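Local atomic coordinates of hypothetical protein Atu2327 (Agrobacterium tumefaciens, PDB entry 2O8I), a protein that probably decarboxylates 2-oxo-4-hydroxy-4-carboxy-5-ureidoimidazoline (OHCU) to S-allantoin, a late step of urate breakdown. Residues G58-H63 against P114-V119. Numbering follows the deposited sequence.
Sequences GVLRAH and PFIIAV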
loop_
_atom_site.group_PDB
_atom_site.type_symbol
_atom_site.label_atom_id
_atom_site.label_comp_id
_atom_site.label_asym_id
_atom_site.label_seq_id
_atom_site.Cartn_x
_atom_site.Cartn_y
_atom_site.Cartn_z
ATOM N N GLY A 58 -16.769 0.968 -4.195
ATOM C CA GLY A 58 -15.862 1.679 -3.281
ATOM C C GLY A 58 -14.587 0.892 -2.970
ATOM O O GLY A 58 -13.502 1.457 -2.829
ATOM N N VAL A 59 -14.702 -0.426 -2.888
ATOM C CA VAL A 59 -13.555 -1.255 -2.540
ATOM C C VAL A 59 -12.603 -1.251 -3.704
ATOM O O VAL A 59 -11.397 -1.135 -3.511
ATOM C CB VAL A 59 -13.984 -2.705 -2.203
ATOM C CG1 VAL A 59 -12.800 -3.648 -2.152
ATOM C CG2 VAL A 59 -14.823 -2.744 -0.899
ATOM N N LEU A 60 -13.142 -1.363 -4.914
ATOM C CA LEU A 60 -12.310 -1.378 -6.124
ATOM C C LEU A 60 -11.544 -0.088 -6.237
ATOM O O LEU A 60 -10.357 -0.082 -6.536
ATOM C CB LEU A 60 -13.185 -1.540 -7.354
ATOM C CG LEU A 60 -13.441 -2.930 -7.950
ATOM C CD1 LEU A 60 -13.388 -4.050 -6.977
ATOM C CD2 LEU A 60 -14.755 -2.932 -8.682
ATOM N N ARG A 61 -12.244 1.012 -5.989
ATOM C CA ARG A 61 -11.659 2.312 -6.137
ATOM C C ARG A 61 -10.604 2.606 -5.089
ATOM O O ARG A 61 -9.737 3.410 -5.329
ATOM C CB ARG A 61 -12.756 3.377 -6.110
ATOM C CG ARG A 61 -13.623 3.346 -7.349
ATOM C CD ARG A 61 -14.592 4.485 -7.367
ATOM N NE ARG A 61 -15.091 4.706 -8.724
ATOM C CZ ARG A 61 -16.267 5.270 -9.020
ATOM N NH1 ARG A 61 -17.067 5.656 -8.046
ATOM N NH2 ARG A 61 -16.643 5.425 -10.292
ATOM N N ALA A 62 -10.676 1.963 -3.931
ATOM C CA ALA A 62 -9.705 2.219 -2.851
ATOM C C ALA A 62 -8.438 1.380 -3.050
ATOM O O ALA A 62 -7.388 1.685 -2.487
ATOM C CB ALA A 62 -10.329 1.925 -1.474
ATOM N N HIS A 63 -8.547 0.317 -3.841
ATOM C CA HIS A 63 -7.439 -0.578 -4.048
ATOM C C HIS A 63 -6.212 0.101 -4.709
ATOM O O HIS A 63 -6.350 0.917 -5.619
ATOM C CB HIS A 63 -7.909 -1.758 -4.864
ATOM C CG HIS A 63 -7.007 -2.931 -4.773
ATOM N ND1 HIS A 63 -7.220 -3.957 -3.883
ATOM C CD2 HIS A 63 -5.864 -3.233 -5.433
ATOM C CE1 HIS A 63 -6.263 -4.860 -4.016
ATOM N NE2 HIS A 63 -5.433 -4.451 -4.955
ATOM N N PRO A 114 -8.890 1.546 -10.448
ATOM C CA PRO A 114 -7.583 1.095 -10.923
ATOM C C PRO A 114 -7.605 -0.285 -11.557
ATOM O O PRO A 114 -8.581 -1.040 -11.394
ATOM C CB PRO A 114 -6.754 1.024 -9.649
ATOM C CG PRO A 114 -7.468 1.913 -8.686
ATOM C CD PRO A 114 -8.908 1.655 -8.987
ATOM N N PHE A 115 -6.522 -0.615 -12.261
ATOM C CA PHE A 115 -6.324 -1.934 -12.816
ATOM C C PHE A 115 -5.871 -2.831 -11.672
ATOM O O PHE A 115 -4.819 -2.621 -11.057
ATOM C CB PHE A 115 -5.273 -1.863 -13.912
ATOM C CG PHE A 115 -4.970 -3.183 -14.542
ATOM C CD1 PHE A 115 -5.943 -3.862 -15.253
ATOM C CD2 PHE A 115 -3.683 -3.744 -14.434
ATOM C CE1 PHE A 115 -5.677 -5.100 -15.834
ATOM C CE2 PHE A 115 -3.383 -4.974 -15.037
ATOM C CZ PHE A 115 -4.398 -5.676 -15.724
ATOM N N ILE A 116 -6.699 -3.813 -11.349
ATOM C CA ILE A 116 -6.460 -4.636 -10.189
ATOM C C ILE A 116 -6.136 -6.054 -10.677
ATOM O O ILE A 116 -6.877 -6.663 -11.502
ATOM C CB ILE A 116 -7.690 -4.664 -9.318
ATOM C CG1 ILE A 116 -7.969 -3.281 -8.743
ATOM C CG2 ILE A 116 -7.550 -5.725 -8.197
ATOM C CD1 ILE A 116 -9.409 -3.161 -8.143
ATOM N N ILE A 117 -5.010 -6.572 -10.191
ATOM C CA ILE A 117 -4.583 -7.877 -10.627
ATOM C C ILE A 117 -3.723 -8.547 -9.561
ATOM O O ILE A 117 -2.815 -7.924 -9.028
ATOM C CB ILE A 117 -3.869 -7.799 -12.019
ATOM C CG1 ILE A 117 -3.669 -9.215 -12.575
ATOM C CG2 ILE A 117 -2.591 -6.919 -11.984
ATOM C CD1 ILE A 117 -2.946 -9.224 -13.887
ATOM N N ALA A 118 -4.055 -9.791 -9.210
ATOM C CA ALA A 118 -3.188 -10.602 -8.353
ATOM C C ALA A 118 -1.930 -10.927 -9.158
ATOM O O ALA A 118 -2.004 -11.333 -10.320
ATOM C CB ALA A 118 -3.874 -11.861 -7.944
ATOM N N VAL A 119 -0.788 -10.775 -8.517
ATOM C CA VAL A 119 0.468 -10.674 -9.210
ATOM C C VAL A 119 1.464 -11.779 -8.784
ATOM O O VAL A 119 2.507 -11.956 -9.437
ATOM C CB VAL A 119 0.981 -9.230 -8.951
ATOM C CG1 VAL A 119 2.423 -9.179 -8.492
ATOM C CG2 VAL A 119 0.623 -8.305 -10.100
#
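I116 sets methyl CG2 over one face of the H63 imidazole while its CG1-CD1 arm passes along the CG/CD2 side of the ring to reach L60, a compact example of how an extended loop can pack on the C-terminal end of a helix. The aromatic part is a CH-pi contact: methyl CG2 of I116 stands 4.2 Å from the centroid of the H63 ring, 18° off its normal and displaced toward the rim above CD2 and NE2. The first torsion of H63 puts CG anti to the backbone N (chi1 -161°), carrying the ring toward the 114-119 segment, where that face meets CG2.

The aliphatic contacts belong to the longer branch of I116. With CG1 anti to the carbonyl carbon (chi1 -66°), this branch runs back toward the helix; CG1 also lies 3.9 Å from CD2 of H63, and CD1 is 3.9 Å from CB of H63 and 4.0 Å from CG of L60. The L60 and I116 side chains cross at nearly a right angle.

A third set of contacts sets aliphatic carbons against backbone carbonyls. L60 O, already accepting the N-H of H63 within the last turn, has CD of P114 at 3.3 Å and CD1 of I116 at 3.6 Å. The proline ring also carries its CG to 3.4 Å from H63 O. The contact between the two segments is made by van der Waals packing.

Two side-chain nitrogens are bonded outside the segments: H63 NE2 to K69 NZ, and R61 NE to G112 O. In this all-helical fold the contact joins helix 53-62 to the loop between helices 94-111 and 124-135. Helix 139-161 also packs here, through F143 against L60 and I153 against H63, while the CB of I117 is directed away from residues 58-63 and its side chain touches A130 and R134 of helix 124-135.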